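PDB 6YGQ: PA-I Galactophilic Lectin, which probably binds galactose-type sugars at a calcium-carrying site, as galactophilic lectins of the PA-IL family do. Local coordinates for residues Ala66-Gln71 and Gly130-Glu135; Glu48-Leu53 and Gly112-Phe117. All coordinates share one frame; numbering follows the deposited sequence.

Contact 1 of 2, residues Ala66-Gln71 and Gly130-Glu135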
loop_
_atom_site.group_PDB
_atom_site.type_symbol
_atom_site.label_atom_id
_atom_site.label_comp_id
_atom_site.label_asym_id
_atom_site.label_seq_id
_atom_site.Cartn_x
_atom_site.Cartn_y
_atom_site.Cartn_z
ATOM N N ALA A 66 4.720 -18.050 2.305
ATOM C CA ALA A 66 3.959 -17.495 3.424
ATOM C C ALA A 66 4.293 -16.016 3.631
ATOM O O ALA A 66 4.717 -15.589 4.703
ATOM C CB ALA A 66 4.228 -18.305 4.688
ATOM N N LEU A 67 4.075 -15.231 2.578
ATOM C CA LEU A 67 4.395 -13.811 2.560
ATOM C C LEU A 67 3.131 -12.971 2.435
ATOM O O LEU A 67 2.159 -13.376 1.793
ATOM C CB LEU A 67 5.327 -13.475 1.394
ATOM C CG LEU A 67 6.812 -13.280 1.686
ATOM C CD1 LEU A 67 7.558 -13.175 0.364
ATOM C CD2 LEU A 67 7.054 -12.055 2.549
ATOM N N THR A 68 3.162 -11.780 3.037
ATOM C CA THR A 68 2.043 -10.851 2.974
ATOM C C THR A 68 2.551 -9.415 2.883
ATOM O O THR A 68 3.655 -9.103 3.333
ATOM C CB THR A 68 1.124 -10.947 4.208
ATOM O OG1 THR A 68 1.745 -10.292 5.325
ATOM C CG2 THR A 68 0.833 -12.390 4.567
ATOM N N ALA A 69 1.741 -8.551 2.301
ATOM C CA ALA A 69 1.847 -7.104 2.385
ATOM C C ALA A 69 0.644 -6.611 3.170
ATOM O O ALA A 69 -0.236 -7.397 3.540
ATOM C CB ALA A 69 1.884 -6.486 0.981
ATOM N N PRO A 70 0.572 -5.310 3.487
ATOM C CA PRO A 70 -0.652 -4.819 4.152
ATOM C C PRO A 70 -1.916 -5.250 3.424
ATOM O O PRO A 70 -2.920 -5.590 4.061
ATOM C CB PRO A 70 -0.464 -3.295 4.153
ATOM C CG PRO A 70 1.036 -3.123 4.192
ATOM C CD PRO A 70 1.585 -4.245 3.341
ATOM N N GLN A 71 -1.872 -5.286 2.093
ATOM C CA GLN A 71 -2.993 -5.721 1.269
ATOM C C GLN A 71 -3.233 -7.237 1.312
ATOM O O GLN A 71 -4.038 -7.717 0.506
ATOM C CB GLN A 71 -2.766 -5.279 -0.179
ATOM C CG GLN A 71 -1.453 -5.764 -0.777
ATOM C CD GLN A 71 -1.258 -5.304 -2.208
ATOM O OE1 GLN A 71 -1.735 -4.240 -2.603
ATOM N NE2 GLN A 71 -0.557 -6.109 -2.996
ATOM N N GLY A 130 8.539 -10.173 10.470
ATOM C CA GLY A 130 8.424 -8.891 9.810
ATOM C C GLY A 130 7.437 -7.962 10.484
ATOM O O GLY A 130 6.781 -8.288 11.477
ATOM N N GLU A 131 7.328 -6.767 9.909
ATOM C CA GLU A 131 6.516 -5.710 10.485
ATOM C C GLU A 131 6.028 -4.792 9.376
ATOM O O GLU A 131 6.666 -4.672 8.325
ATOM C CB GLU A 131 7.309 -4.896 11.519
ATOM C CG GLU A 131 8.406 -4.052 10.884
ATOM C CD GLU A 131 9.346 -3.403 11.884
ATOM O OE1 GLU A 131 9.259 -3.704 13.094
ATOM O OE2 GLU A 131 10.180 -2.584 11.444
ATOM N N PHE A 132 4.896 -4.143 9.622
ATOM C CA PHE A 132 4.391 -3.101 8.744
ATOM C C PHE A 132 4.705 -1.741 9.360
ATOM O O PHE A 132 4.657 -1.574 10.583
ATOM C CB PHE A 132 2.881 -3.226 8.520
ATOM C CG PHE A 132 2.464 -4.480 7.789
ATOM C CD1 PHE A 132 3.270 -5.047 6.815
ATOM C CD2 PHE A 132 1.250 -5.088 8.078
ATOM C CE1 PHE A 132 2.877 -6.197 6.150
ATOM C CE2 PHE A 132 0.852 -6.236 7.414
ATOM C CZ PHE A 132 1.666 -6.790 6.451
ATOM N N SER A 133 5.051 -0.784 8.504
ATOM C CA SER A 133 5.141 0.618 8.886
ATOM C C SER A 133 3.812 1.289 8.563
ATOM O O SER A 133 3.333 1.205 7.429
ATOM C CB SER A 133 6.277 1.313 8.139
ATOM O OG SER A 133 7.532 0.796 8.535
ATOM N N VAL A 134 3.219 1.950 9.556
ATOM C CA VAL A 134 1.885 2.523 9.425
ATOM C C VAL A 134 1.905 3.975 9.880
ATOM O O VAL A 134 2.496 4.305 10.914
ATOM C CB VAL A 134 0.842 1.725 10.237
ATOM C CG1 VAL A 134 -0.559 2.241 9.945
ATOM C CG2 VAL A 134 0.946 0.235 9.942
ATOM N N GLU A 135 1.251 4.838 9.104
ATOM C CA GLU A 135 1.053 6.239 9.446
ATOM C C GLU A 135 -0.440 6.517 9.583
ATOM O O GLU A 135 -1.259 5.935 8.865
ATOM C CB GLU A 135 1.658 7.166 8.380
ATOM C CG GLU A 135 3.134 6.926 8.088
ATOM C CD GLU A 135 3.557 7.438 6.716
ATOM O OE1 GLU A 135 2.806 8.235 6.110
ATOM O OE2 GLU A 135 4.645 7.044 6.245
#
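F132 lays its ring against P70 and pushes its far end toward the backbone just before that proline. The pyrrolidine ring sits over one face of the phenyl group: P70 CG stands 4.0 Å from the centroid of the F132 ring and only 12° off its normal, a CH-pi contact close to the ring centre. Beside it P70 CD comes to 3.7 Å from F132 CE1, while P70 CA reaches across to the CE2 side, so the proline spans the aromatic face instead of touching it at one point. The two side chains meet obliquely. At the tip, F132 CZ approaches A69 C to 3.4 Å and P70 N to 3.5 Å, which brings the A69-P70 peptide into the same contact.

T68 approaches differently. Its side chain crosses that of F132 at about a right angle, and its hydroxyl lies near the ring plane, at the edge, with OG1 3.7 Å from F132 CZ. The threonine torsion (chi1 76°) sets OG1 between the backbone N and the carbonyl carbon; there it is hydrogen-bonded to the carbonyl O of A58, so this buried polar atom is satisfied although its neighbour here is an aromatic C-H edge. A58, on strand 49-59, also touches the F132 ring, and F118 packs on T68. Q71 of the second subunit packs against P70.

The T68 side chain is about 9 Å from the calcium ion, which is held by N60, D120, Q124, D127 and N128. An aromatic ring from strand 129-139, seated against the tight turn, with type I-like angles at P70 and Q71, that links strand 67-69 to strand 72-73, here belongs to the buried interior of the PA-IL-like beta-sandwich, near its calcium end.

Contact 2 of 2, residues Glu48-Leu53 and Gly112-Phe117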
loop_
_atom_site.group_PDB
_atom_site.type_symbol
_atom_site.label_atom_id
_atom_site.label_comp_id
_atom_site.label_asym_id
_atom_site.label_seq_id
_atom_site.Cartn_x
_atom_site.Cartn_y
_atom_site.Cartn_z
ATOM N N GLU A 48 -14.918 11.606 13.671
ATOM C CA GLU A 48 -13.631 12.102 13.206
ATOM C C GLU A 48 -13.237 11.375 11.924
ATOM O O GLU A 48 -13.635 10.233 11.684
ATOM C CB GLU A 48 -12.565 11.909 14.288
ATOM C CG GLU A 48 -12.809 12.748 15.543
ATOM C CD GLU A 48 -11.789 12.501 16.644
ATOM O OE1 GLU A 48 -11.080 11.475 16.593
ATOM O OE2 GLU A 48 -11.699 13.337 17.568
ATOM N N ILE A 49 -12.463 12.056 11.083
ATOM C CA ILE A 49 -12.003 11.503 9.812
ATOM C C ILE A 49 -10.493 11.329 9.896
ATOM O O ILE A 49 -9.765 12.288 10.179
ATOM C CB ILE A 49 -12.386 12.400 8.625
ATOM C CG1 ILE A 49 -13.896 12.642 8.604
ATOM C CG2 ILE A 49 -11.935 11.763 7.316
ATOM C CD1 ILE A 49 -14.348 13.608 7.525
ATOM N N ILE A 50 -10.021 10.107 9.642
ATOM C CA ILE A 50 -8.601 9.803 9.682
ATOM C C ILE A 50 -8.213 9.033 8.428
ATOM O O ILE A 50 -9.048 8.429 7.753
ATOM C CB ILE A 50 -8.202 9.004 10.945
ATOM C CG1 ILE A 50 -8.897 7.642 10.983
ATOM C CG2 ILE A 50 -8.528 9.801 12.201
ATOM C CD1 ILE A 50 -8.309 6.692 12.011
ATOM N N THR A 51 -6.918 9.063 8.128
ATOM C CA THR A 51 -6.350 8.312 7.019
ATOM C C THR A 51 -5.216 7.450 7.549
ATOM O O THR A 51 -4.347 7.940 8.278
ATOM C CB THR A 51 -5.847 9.246 5.915
ATOM O OG1 THR A 51 -6.969 9.829 5.238
ATOM C CG2 THR A 51 -4.985 8.481 4.921
ATOM N N ILE A 52 -5.232 6.170 7.190
ATOM C CA ILE A 52 -4.200 5.221 7.588
ATOM C C ILE A 52 -3.487 4.748 6.329
ATOM O O ILE A 52 -4.137 4.391 5.339
ATOM C CB ILE A 52 -4.790 4.031 8.368
ATOM C CG1 ILE A 52 -5.643 4.524 9.540
ATOM C CG2 ILE A 52 -3.673 3.126 8.870
ATOM C CD1 ILE A 52 -6.658 3.506 10.029
ATOM N N LEU A 53 -2.153 4.753 6.367
ATOM C CA LEU A 53 -1.318 4.330 5.250
ATOM C C LEU A 53 -0.281 3.333 5.742
ATOM O O LEU A 53 0.285 3.509 6.825
ATOM C CB LEU A 53 -0.610 5.521 4.604
ATOM C CG LEU A 53 -1.497 6.707 4.229
ATOM C CD1 LEU A 53 -0.636 7.900 3.843
ATOM C CD2 LEU A 53 -2.437 6.322 3.101
ATOM N N GLY A 112 -13.044 5.291 20.852
ATOM C CA GLY A 112 -12.113 4.345 21.429
ATOM C C GLY A 112 -10.696 4.657 21.006
ATOM O O GLY A 112 -10.436 5.589 20.246
ATOM N N THR A 113 -9.778 3.847 21.526
ATOM C CA THR A 113 -8.367 3.960 21.189
ATOM C C THR A 113 -8.045 3.022 20.034
ATOM O O THR A 113 -8.465 1.857 20.034
ATOM C CB THR A 113 -7.488 3.638 22.395
ATOM O OG1 THR A 113 -7.794 4.548 23.459
ATOM C CG2 THR A 113 -6.012 3.763 22.033
ATOM N N LEU A 114 -7.296 3.531 19.063
ATOM C CA LEU A 114 -7.006 2.795 17.844
ATOM C C LEU A 114 -5.879 1.797 18.065
ATOM O O LEU A 114 -4.790 2.161 18.522
ATOM C CB LEU A 114 -6.629 3.762 16.722
ATOM C CG LEU A 114 -6.140 3.154 15.406
ATOM C CD1 LEU A 114 -7.252 2.350 14.758
ATOM C CD2 LEU A 114 -5.636 4.238 14.459
ATOM N N THR A 115 -6.145 0.541 17.726
ATOM C CA THR A 115 -5.132 -0.499 17.643
ATOM C C THR A 115 -4.993 -0.932 16.191
ATOM O O THR A 115 -5.977 -0.968 15.444
ATOM C CB THR A 115 -5.497 -1.691 18.527
ATOM O OG1 THR A 115 -5.268 -1.341 19.898
ATOM C CG2 THR A 115 -4.663 -2.915 18.179
ATOM N N LEU A 116 -3.764 -1.226 15.788
ATOM C CA LEU A 116 -3.459 -1.754 14.465
ATOM C C LEU A 116 -2.791 -3.106 14.658
ATOM O O LEU A 116 -1.878 -3.235 15.481
ATOM C CB LEU A 116 -2.564 -0.791 13.687
ATOM C CG LEU A 116 -3.187 0.588 13.448
ATOM C CD1 LEU A 116 -2.132 1.619 13.073
ATOM C CD2 LEU A 116 -4.261 0.502 12.372
ATOM N N PHE A 117 -3.256 -4.117 13.930
ATOM C CA PHE A 117 -2.766 -5.467 14.150
ATOM C C PHE A 117 -2.641 -6.214 12.832
ATOM O O PHE A 117 -3.289 -5.882 11.836
ATOM C CB PHE A 117 -3.668 -6.236 15.149
ATOM C CG PHE A 117 -4.998 -6.673 14.588
ATOM C CD1 PHE A 117 -6.080 -5.809 14.568
ATOM C CD2 PHE A 117 -5.170 -7.961 14.108
ATOM C CE1 PHE A 117 -7.305 -6.216 14.062
ATOM C CE2 PHE A 117 -6.389 -8.375 13.597
ATOM C CZ PHE A 117 -7.459 -7.502 13.575
#
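I52 and L116 meet in the interface between two sheets, and I52 is the side chain to follow. Its CB points toward strand 112-118 but lies 5.4 Å from L116 CD2, so the branches do the touching. CG2, set anti to the backbone N, comes to 4.4 Å from L116 CD2, methyl against methyl. The other branch leaves CB through CG1 (chi1 -53°), which is still 5.1 Å from L116 CD2, and then runs on extended to CD1. That tip faces both leucines, 4.5 Å from L116 CD2 and 4.6 Å from L114 CD2.

I50 makes the companion contact two residues earlier on the same strand: its CD1 is 4.4 Å from L114 CD2. The same methyl lies 4.1 Å from I52 CD1, which ties the two isoleucine tips together on their own side. Around these four residues L44 packs on I50 and L114, A90 on both leucines, and V134 on I52 and L116.

No hydrogen bond crosses here, and the CA atoms stand 9.8 Å apart for I52 and L116, a spacing of sheets stacked face to face, not of strands paired edge to edge. With only branched aliphatic groups meeting at easy van der Waals distances, the attraction is dispersion and hydrophobic burial, which has little directionality and helps join the two sheets with no polar side-chain atom in the contact.

Overall arrangement
Both contacts are buried, but their chemistry follows their place. Contact 1, nearer the calcium end, joins two strands that both pair with strand 49-59, and mixes an aromatic face, a proline and a hydroxyl with an outside partner. Contact 2 bridges the two sheets and is wholly aliphatic. The centres of contact 1 and contact 2 lie about 16 Å apart, on opposite sides of the chain's centre, yet residues of the two contacts touch directly. The pairing of strands 129-139 and 49-59 includes a probable hydrogen bond from E135 N to L53 O (2.8 Å), and V134 CG1 packs on I52 CG2 (3.4 Å) and on L116 CD1 (3.6 Å).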